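Local coordinates for protein nigritoxine (Vibrio nigripulchritudo, PDB 5M41) that acts as a bacterial toxin against crustaceans and insects, at residues Q472-G480 against H585-I594; A575-V583 against E625-F633. All coordinates share one frame; numbering follows the deposited sequence.

Interaction 1: Q472-G480 against H585-I594; sequences QKRGAELSG and HSHTFEQKGI
Three ring side chains on one strand, His585, His587 and Phe589, are turned toward the backbone that runs out of helix 470-473, and their chief partners there are carbonyl oxygens. Gly475 leaves the helix with a positive phi of 70° in a Schellman motif, whose two bonds run back into the last turn. One of them joins Gly475 N to Gln472 O at 3.1 Å.

The carbonyl contacts come first. Arg474 O lies in the plane of the His585 imidazole, 3.4 Å from CE1, while the NE2 of that ring is hydrogen-bonded to Asn704 in helix 688-704. Gly475 O meets the edge of the next imidazole, 3.0 Å from both CE1 and NE2 of His587. The alternation of the strand puts the two histidines on the same face, and each holds CG between the backbone N and the carbonyl carbon (chi1 60°), so the rings are turned alike against their backbones. Phe589 CE1 also approaches Gly475 O, obliquely and at 3.3 Å, so this oxygen touches both rings.

The side-chain packing is apolar. Leu478, in the type I turn from Glu477 to Gly480, passes Phe589 in the opposite direction, with CD2 4.0 Å from Phe589 CB; its other methyl, CD1, is set against the Gln591 carbonyl oxygen at 3.7 Å. Ala476 CB meets Ile594 CG2 at 4.0 Å. That same branch of Ile594 lies over one face of the His587 ring, which in turn places NE2 over a face of Phe589.

Such chemistry implies an interface in which backbone carbonyls meet ring atoms that probably carry slight positive charge, with methyl groups packed beside them.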
loop_
_atom_site.group_PDB
_atom_site.type_symbol
_atom_site.label_atom_id
_atom_site.label_comp_id
_atom_site.label_asym_id
_atom_site.label_seq_id
_atom_site.Cartn_x
_atom_site.Cartn_y
_atom_site.Cartn_z
ATOM N N GLN A 472 -42.983 -12.685 -2.153
ATOM C CA GLN A 472 -42.164 -13.509 -3.049
ATOM C C GLN A 472 -40.683 -13.473 -2.665
ATOM O O GLN A 472 -40.012 -14.506 -2.687
ATOM C CB GLN A 472 -42.290 -13.029 -4.491
ATOM C CG GLN A 472 -43.543 -13.483 -5.225
ATOM C CD GLN A 472 -43.594 -12.920 -6.629
ATOM O OE1 GLN A 472 -43.483 -11.706 -6.826
ATOM N NE2 GLN A 472 -43.732 -13.797 -7.616
ATOM N N LYS A 473 -40.189 -12.276 -2.348
ATOM C CA LYS A 473 -38.806 -12.074 -1.905
ATOM C C LYS A 473 -38.503 -12.782 -0.585
ATOM O O LYS A 473 -37.413 -13.312 -0.416
ATOM C CB LYS A 473 -38.487 -10.583 -1.767
ATOM C CG LYS A 473 -38.289 -9.852 -3.088
ATOM C CD LYS A 473 -38.308 -8.345 -2.857
ATOM C CE LYS A 473 -38.067 -7.572 -4.140
ATOM N NZ LYS A 473 -36.811 -8.007 -4.812
ATOM N N ARG A 474 -39.465 -12.778 0.339
ATOM C CA ARG A 474 -39.345 -13.481 1.627
ATOM C C ARG A 474 -39.400 -15.005 1.454
ATOM O O ARG A 474 -39.208 -15.751 2.416
ATOM C CB ARG A 474 -40.473 -13.065 2.589
ATOM C CG ARG A 474 -40.486 -11.606 3.022
ATOM C CD ARG A 474 -41.307 -11.411 4.291
ATOM N NE ARG A 474 -42.710 -11.783 4.103
ATOM C CZ ARG A 474 -43.656 -10.968 3.637
ATOM N NH1 ARG A 474 -43.366 -9.712 3.309
ATOM N NH2 ARG A 474 -44.896 -11.409 3.499
ATOM N N GLY A 475 -39.706 -15.457 0.232
ATOM C CA GLY A 475 -39.902 -16.874 -0.067
ATOM C C GLY A 475 -41.169 -17.436 0.558
ATOM O O GLY A 475 -41.228 -18.619 0.912
ATOM N N ALA A 476 -42.192 -16.597 0.704
ATOM C CA ALA A 476 -43.431 -17.033 1.352
ATOM C C ALA A 476 -44.465 -17.629 0.386
ATOM O O ALA A 476 -45.422 -18.274 0.830
ATOM C CB ALA A 476 -44.045 -15.899 2.183
ATOM N N GLU A 477 -44.248 -17.446 -0.919
ATOM C CA GLU A 477 -45.241 -17.782 -1.955
ATOM C C GLU A 477 -45.087 -19.198 -2.525
ATOM O O GLU A 477 -43.982 -19.611 -2.909
ATOM C CB GLU A 477 -45.201 -16.761 -3.107
ATOM C CG GLU A 477 -45.589 -15.339 -2.709
ATOM C CD GLU A 477 -47.087 -15.091 -2.707
ATOM O OE1 GLU A 477 -47.705 -15.164 -3.782
ATOM O OE2 GLU A 477 -47.649 -14.799 -1.635
ATOM N N LEU A 478 -46.209 -19.917 -2.609
ATOM C CA LEU A 478 -46.238 -21.247 -3.226
ATOM C C LEU A 478 -45.801 -21.221 -4.681
ATOM O O LEU A 478 -45.313 -22.222 -5.200
ATOM C CB LEU A 478 -47.622 -21.895 -3.096
ATOM C CG LEU A 478 -47.907 -22.572 -1.752
ATOM C CD1 LEU A 478 -49.396 -22.888 -1.620
ATOM C CD2 LEU A 478 -47.055 -23.826 -1.543
ATOM N N SER A 479 -45.952 -20.069 -5.332
ATOM C CA SER A 479 -45.526 -19.922 -6.730
ATOM C C SER A 479 -43.991 -19.876 -6.905
ATOM O O SER A 479 -43.490 -19.980 -8.026
ATOM C CB SER A 479 -46.193 -18.703 -7.377
ATOM O OG SER A 479 -46.215 -17.604 -6.485
ATOM N N GLY A 480 -43.252 -19.736 -5.798
ATOM C CA GLY A 480 -41.776 -19.710 -5.850
ATOM C C GLY A 480 -41.173 -18.346 -5.561
ATOM O O GLY A 480 -41.867 -17.449 -5.045
ATOM N N HIS A 585 -33.080 -18.078 6.932
ATOM C CA HIS A 585 -34.379 -18.276 7.555
ATOM C C HIS A 585 -35.164 -19.354 6.862
ATOM O O HIS A 585 -34.874 -19.705 5.726
ATOM C CB HIS A 585 -35.183 -16.986 7.693
ATOM C CG HIS A 585 -35.496 -16.294 6.384
ATOM N ND1 HIS A 585 -36.666 -16.465 5.731
ATOM C CD2 HIS A 585 -34.766 -15.355 5.646
ATOM C CE1 HIS A 585 -36.678 -15.691 4.627
ATOM N NE2 HIS A 585 -35.508 -15.018 4.575
ATOM N N SER A 586 -36.151 -19.910 7.553
ATOM C CA SER A 586 -36.909 -21.018 6.988
ATOM C C SER A 586 -38.278 -21.130 7.628
ATOM O O SER A 586 -38.549 -20.523 8.674
ATOM C CB SER A 586 -36.129 -22.329 7.151
ATOM O OG SER A 586 -36.065 -22.698 8.511
ATOM N N HIS A 587 -39.134 -21.925 6.990
ATOM C CA HIS A 587 -40.530 -22.033 7.357
ATOM C C HIS A 587 -41.119 -23.187 6.609
ATOM O O HIS A 587 -40.534 -23.675 5.643
ATOM C CB HIS A 587 -41.267 -20.751 6.983
ATOM C CG HIS A 587 -41.215 -20.440 5.512
ATOM N ND1 HIS A 587 -40.452 -19.454 5.011
ATOM C CD2 HIS A 587 -41.844 -21.052 4.419
ATOM C CE1 HIS A 587 -40.577 -19.422 3.676
ATOM N NE2 HIS A 587 -41.435 -20.406 3.311
ATOM N N THR A 588 -42.298 -23.612 7.030
ATOM C CA THR A 588 -43.062 -24.586 6.266
ATOM C C THR A 588 -44.191 -23.835 5.571
ATOM O O THR A 588 -44.923 -23.073 6.214
ATOM C CB THR A 588 -43.654 -25.701 7.153
ATOM O OG1 THR A 588 -44.780 -25.192 7.860
ATOM C CG2 THR A 588 -42.653 -26.220 8.152
ATOM N N PHE A 589 -44.294 -24.017 4.257
ATOM C CA PHE A 589 -45.413 -23.500 3.473
ATOM C C PHE A 589 -46.710 -24.137 3.953
ATOM O O PHE A 589 -46.758 -25.345 4.181
ATOM C CB PHE A 589 -45.229 -23.828 1.991
ATOM C CG PHE A 589 -44.018 -23.196 1.370
ATOM C CD1 PHE A 589 -44.071 -21.894 0.876
ATOM C CD2 PHE A 589 -42.823 -23.906 1.269
ATOM C CE1 PHE A 589 -42.950 -21.307 0.287
ATOM C CE2 PHE A 589 -41.701 -23.325 0.691
ATOM C CZ PHE A 589 -41.767 -22.025 0.200
ATOM N N GLU A 590 -47.746 -23.335 4.156
ATOM C CA GLU A 590 -49.052 -23.910 4.483
ATOM C C GLU A 590 -49.934 -23.782 3.260
ATOM O O GLU A 590 -49.482 -23.230 2.252
ATOM C CB GLU A 590 -49.665 -23.254 5.714
ATOM C CG GLU A 590 -48.833 -23.459 6.984
ATOM C CD GLU A 590 -48.848 -24.891 7.524
ATOM O OE1 GLU A 590 -49.420 -25.795 6.891
ATOM O OE2 GLU A 590 -48.273 -25.124 8.609
ATOM N N GLN A 591 -51.162 -24.315 3.327
ATOM C CA GLN A 591 -52.099 -24.213 2.210
ATOM C C GLN A 591 -52.237 -22.725 1.871
ATOM O O GLN A 591 -52.216 -22.339 0.709
ATOM C CB GLN A 591 -53.455 -24.875 2.546
ATOM C CG GLN A 591 -54.126 -25.579 1.370
ATOM C CD GLN A 591 -53.862 -27.087 1.302
ATOM O OE1 GLN A 591 -54.320 -27.860 2.160
ATOM N NE2 GLN A 591 -53.156 -27.517 0.253
ATOM N N LYS A 592 -52.327 -21.896 2.910
ATOM C CA LYS A 592 -52.172 -20.451 2.776
ATOM C C LYS A 592 -51.158 -19.939 3.806
ATOM O O LYS A 592 -51.173 -20.360 4.970
ATOM C CB LYS A 592 -53.510 -19.753 2.980
ATOM C CG LYS A 592 -53.611 -18.397 2.302
ATOM C CD LYS A 592 -55.010 -17.816 2.465
ATOM C CE LYS A 592 -55.260 -17.337 3.891
ATOM N NZ LYS A 592 -56.696 -17.008 4.101
ATOM N N GLY A 593 -50.285 -19.037 3.376
ATOM C CA GLY A 593 -49.271 -18.460 4.263
ATOM C C GLY A 593 -48.172 -19.449 4.624
ATOM O O GLY A 593 -47.926 -20.419 3.895
ATOM N N ILE A 594 -47.511 -19.204 5.756
ATOM C CA ILE A 594 -46.416 -20.056 6.217
ATOM C C ILE A 594 -46.552 -20.344 7.703
ATOM O O ILE A 594 -47.337 -19.701 8.397
ATOM C CB ILE A 594 -45.046 -19.396 5.960
ATOM C CG1 ILE A 594 -44.858 -18.155 6.861
ATOM C CG2 ILE A 594 -44.871 -19.095 4.470
ATOM C CD1 ILE A 594 -43.543 -17.419 6.657
#

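Interaction 2: A575-V583 against E625-F633; sequences AVNNPYSFV and EMEWLVRKF
The turn of the beta hairpin formed by neighbouring antiparallel strands 571-576 and 583-589 packs on helix 625-632, with Leu629 between Pro579, Tyr580 and Phe582. An Asx turn, Tyr580 N to Asn578 OD1, and a type I turn from Asn578 to Ser581 shape the loop.

Leu629 divides its methyls: CD1 lies obliquely against the Tyr580 ring, 3.6 Å from CE1, whereas CD2 reaches Pro579 O and the CZ end of Phe582. Phe582 crosses Trp628 at about a right angle, their edges meeting at Phe582 CE1 and Trp628 CZ3, 4.0 Å apart. Phe633 enters the loop edge-on, its CZ 3.3 Å from Asn578 O; Lys632 CD rests over the centre of one face of this ring, which also makes a cation-pi contact with Arg553.

The lysine starts with CG anti to its N (chi1 166°) and bends at chi2. Its NZ donates a hydrogen bond to Ser581 O at 2.8 Å, at a C=O...N angle of 150° and tilted 25° from the carbonyl plane; Glu602 adds a salt bridge. At the other helix end, one water accepts from Tyr580 OH at 2.7 Å and donates to Glu625 OE2 at 2.8 Å, an oxygen also hydrogen-bonded to Tyr609 OH.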
loop_
_atom_site.group_PDB
_atom_site.type_symbol
_atom_site.label_atom_id
_atom_site.label_comp_id
_atom_site.label_asym_id
_atom_site.label_seq_id
_atom_site.Cartn_x
_atom_site.Cartn_y
_atom_site.Cartn_z
ATOM N N ALA A 575 -31.939 -18.267 1.865
ATOM C CA ALA A 575 -30.544 -17.933 2.195
ATOM C C ALA A 575 -29.996 -16.823 1.320
ATOM O O ALA A 575 -30.162 -16.842 0.089
ATOM C CB ALA A 575 -29.661 -19.173 2.063
ATOM N N VAL A 576 -29.311 -15.875 1.953
ATOM C CA VAL A 576 -28.751 -14.749 1.232
ATOM C C VAL A 576 -27.458 -15.186 0.491
ATOM O O VAL A 576 -26.827 -16.175 0.885
ATOM C CB VAL A 576 -28.541 -13.532 2.183
ATOM C CG1 VAL A 576 -27.294 -13.699 3.043
ATOM C CG2 VAL A 576 -28.451 -12.241 1.379
ATOM N N ASN A 577 -27.105 -14.504 -0.608
ATOM C CA ASN A 577 -25.900 -14.844 -1.361
ATOM C C ASN A 577 -24.592 -14.477 -0.664
ATOM O O ASN A 577 -23.566 -15.150 -0.890
ATOM C CB ASN A 577 -25.887 -14.164 -2.719
ATOM C CG ASN A 577 -26.880 -14.763 -3.686
ATOM O OD1 ASN A 577 -27.329 -15.896 -3.518
ATOM N ND2 ASN A 577 -27.215 -14.000 -4.720
ATOM N N ASN A 578 -24.617 -13.411 0.152
ATOM C CA ASN A 578 -23.388 -12.884 0.812
ATOM C C ASN A 578 -22.453 -14.003 1.248
ATOM O O ASN A 578 -22.867 -14.888 2.011
ATOM C CB ASN A 578 -23.741 -12.049 2.037
ATOM C CG ASN A 578 -22.568 -11.188 2.513
ATOM O OD1 ASN A 578 -21.438 -11.678 2.715
ATOM N ND2 ASN A 578 -22.826 -9.895 2.674
ATOM N N PRO A 579 -21.192 -13.988 0.777
ATOM C CA PRO A 579 -20.361 -15.148 1.084
ATOM C C PRO A 579 -19.939 -15.238 2.560
ATOM O O PRO A 579 -19.427 -16.255 2.969
ATOM C CB PRO A 579 -19.141 -14.970 0.163
ATOM C CG PRO A 579 -19.076 -13.515 -0.108
ATOM C CD PRO A 579 -20.471 -12.976 -0.023
ATOM N N TYR A 580 -20.192 -14.192 3.337
ATOM C CA TYR A 580 -19.900 -14.184 4.778
ATOM C C TYR A 580 -21.134 -14.474 5.631
ATOM O O TYR A 580 -21.146 -14.189 6.828
ATOM C CB TYR A 580 -19.322 -12.816 5.177
ATOM C CG TYR A 580 -17.971 -12.528 4.554
ATOM C CD1 TYR A 580 -16.788 -12.944 5.169
ATOM C CD2 TYR A 580 -17.878 -11.829 3.362
ATOM C CE1 TYR A 580 -15.544 -12.671 4.594
ATOM C CE2 TYR A 580 -16.650 -11.537 2.789
ATOM C CZ TYR A 580 -15.494 -11.971 3.395
ATOM O OH TYR A 580 -14.307 -11.664 2.796
ATOM N N SER A 581 -22.197 -14.968 5.003
ATOM C CA SER A 581 -23.427 -15.297 5.718
ATOM C C SER A 581 -23.332 -16.639 6.419
ATOM O O SER A 581 -22.989 -17.651 5.778
ATOM C CB SER A 581 -24.597 -15.360 4.747
ATOM O OG SER A 581 -25.741 -15.849 5.416
ATOM N N PHE A 582 -23.678 -16.649 7.714
ATOM C CA PHE A 582 -23.719 -17.876 8.534
ATOM C C PHE A 582 -25.111 -18.111 9.101
ATOM O O PHE A 582 -25.292 -18.866 10.086
ATOM C CB PHE A 582 -22.663 -17.837 9.649
ATOM C CG PHE A 582 -21.255 -17.824 9.124
ATOM C CD1 PHE A 582 -20.614 -19.016 8.792
ATOM C CD2 PHE A 582 -20.595 -16.617 8.899
ATOM C CE1 PHE A 582 -19.331 -19.004 8.252
ATOM C CE2 PHE A 582 -19.309 -16.593 8.355
ATOM C CZ PHE A 582 -18.681 -17.790 8.034
ATOM N N VAL A 583 -26.093 -17.480 8.451
ATOM C CA VAL A 583 -27.504 -17.590 8.833
ATOM C C VAL A 583 -28.389 -17.817 7.610
ATOM O O VAL A 583 -27.968 -17.613 6.471
ATOM C CB VAL A 583 -28.020 -16.322 9.577
ATOM C CG1 VAL A 583 -27.289 -16.131 10.909
ATOM C CG2 VAL A 583 -27.899 -15.074 8.699
ATOM N N GLU A 625 -9.023 -18.574 2.004
ATOM C CA GLU A 625 -10.217 -18.162 2.718
ATOM C C GLU A 625 -11.397 -18.040 1.767
ATOM O O GLU A 625 -12.524 -18.391 2.106
ATOM C CB GLU A 625 -9.979 -16.858 3.486
ATOM C CG GLU A 625 -11.149 -16.466 4.392
ATOM C CD GLU A 625 -10.921 -15.140 5.104
ATOM O OE1 GLU A 625 -9.761 -14.705 5.144
ATOM O OE2 GLU A 625 -11.889 -14.535 5.618
ATOM N N MET A 626 -11.119 -17.542 0.572
ATOM C CA MET A 626 -12.103 -17.443 -0.492
ATOM C C MET A 626 -12.690 -18.822 -0.847
ATOM O O MET A 626 -13.917 -18.990 -0.964
ATOM C CB MET A 626 -11.421 -16.811 -1.706
ATOM C CG MET A 626 -12.346 -16.354 -2.804
ATOM S SD MET A 626 -11.482 -15.269 -3.965
ATOM C CE MET A 626 -11.119 -13.902 -2.911
ATOM N N GLU A 627 -11.804 -19.802 -1.018
ATOM C CA GLU A 627 -12.219 -21.166 -1.302
ATOM C C GLU A 627 -13.030 -21.682 -0.106
ATOM O O GLU A 627 -14.072 -22.330 -0.287
ATOM C CB GLU A 627 -10.999 -22.060 -1.587
ATOM C CG GLU A 627 -10.322 -21.767 -2.925
ATOM C CD GLU A 627 -9.120 -22.655 -3.231
ATOM O OE1 GLU A 627 -8.574 -23.314 -2.337
ATOM O OE2 GLU A 627 -8.689 -22.689 -4.390
ATOM N N TRP A 628 -12.578 -21.363 1.114
ATOM C CA TRP A 628 -13.262 -21.858 2.301
ATOM C C TRP A 628 -14.695 -21.384 2.351
ATOM O O TRP A 628 -15.601 -22.165 2.665
ATOM C CB TRP A 628 -12.490 -21.529 3.588
ATOM C CG TRP A 628 -13.045 -22.228 4.813
ATOM C CD1 TRP A 628 -12.548 -23.366 5.448
ATOM C CD2 TRP A 628 -14.246 -21.865 5.579
ATOM N NE1 TRP A 628 -13.332 -23.704 6.529
ATOM C CE2 TRP A 628 -14.369 -22.857 6.649
ATOM C CE3 TRP A 628 -15.200 -20.853 5.480
ATOM C CZ2 TRP A 628 -15.402 -22.810 7.581
ATOM C CZ3 TRP A 628 -16.238 -20.818 6.420
ATOM C CH2 TRP A 628 -16.334 -21.773 7.438
ATOM N N LEU A 629 -14.919 -20.109 2.035
ATOM C CA LEU A 629 -16.252 -19.496 2.134
ATOM C C LEU A 629 -17.227 -19.974 1.050
ATOM O O LEU A 629 -18.413 -20.191 1.318
ATOM C CB LEU A 629 -16.143 -17.961 2.110
ATOM C CG LEU A 629 -15.522 -17.361 3.384
ATOM C CD1 LEU A 629 -15.059 -15.915 3.176
ATOM C CD2 LEU A 629 -16.497 -17.482 4.555
ATOM N N VAL A 630 -16.723 -20.127 -0.167
ATOM C CA VAL A 630 -17.511 -20.673 -1.251
ATOM C C VAL A 630 -17.887 -22.107 -0.879
ATOM O O VAL A 630 -19.040 -22.488 -1.014
ATOM C CB VAL A 630 -16.747 -20.606 -2.602
ATOM C CG1 VAL A 630 -17.430 -21.462 -3.671
ATOM C CG2 VAL A 630 -16.645 -19.155 -3.071
ATOM N N ARG A 631 -16.925 -22.881 -0.372
ATOM C CA ARG A 631 -17.175 -24.286 -0.037
ATOM C C ARG A 631 -18.154 -24.450 1.133
ATOM O O ARG A 631 -18.836 -25.467 1.236
ATOM C CB ARG A 631 -15.856 -25.009 0.229
ATOM C CG ARG A 631 -15.971 -26.499 0.513
ATOM C CD ARG A 631 -14.599 -27.145 0.645
ATOM N NE ARG A 631 -13.755 -26.451 1.619
ATOM C CZ ARG A 631 -12.592 -25.868 1.326
ATOM N NH1 ARG A 631 -12.115 -25.907 0.092
ATOM N NH2 ARG A 631 -11.896 -25.257 2.271
ATOM N N LYS A 632 -18.245 -23.436 1.998
ATOM C CA LYS A 632 -19.133 -23.478 3.166
ATOM C C LYS A 632 -20.581 -23.740 2.742
ATOM O O LYS A 632 -21.284 -24.503 3.401
ATOM C CB LYS A 632 -18.982 -22.191 4.018
ATOM C CG LYS A 632 -20.044 -21.898 5.081
ATOM C CD LYS A 632 -21.102 -20.936 4.543
ATOM C CE LYS A 632 -22.274 -20.802 5.498
ATOM N NZ LYS A 632 -23.511 -20.249 4.855
ATOM N N PHE A 633 -20.994 -23.151 1.623
ATOM C CA PHE A 633 -22.371 -23.254 1.153
ATOM C C PHE A 633 -22.763 -24.656 0.623
ATOM O O PHE A 633 -23.943 -24.920 0.402
ATOM C CB PHE A 633 -22.648 -22.164 0.112
ATOM C CG PHE A 633 -22.672 -20.773 0.699
ATOM C CD1 PHE A 633 -23.808 -20.291 1.337
ATOM C CD2 PHE A 633 -21.546 -19.957 0.633
ATOM C CE1 PHE A 633 -23.828 -19.017 1.874
ATOM C CE2 PHE A 633 -21.545 -18.690 1.201
ATOM C CZ PHE A 633 -22.687 -18.218 1.824
HETATM O O HOH W 1 -12.137 -12.105 4.350
#

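Overall arrangement
Interactions 1 and 2 use opposite ends of one beta hairpin: the turn between strands 571-576 and 583-589 meets helix 625-632, and the second strand packs against 472-480. Their centres are about 24 Å apart, and apart from adjoining in sequence at 583 and 585 they do not touch. Along the chain they cross, since 575-583 falls between the segments of interaction 1 while 625-633 follows them. Helix 688-704 adjoins both, through Asn704 at His585 and through Ser697 at Asn578 and Ser581. Interaction 2 is buried, interaction 1 partly so, and neither includes the magnesium-site residues Val189, Glu192 and Asp195.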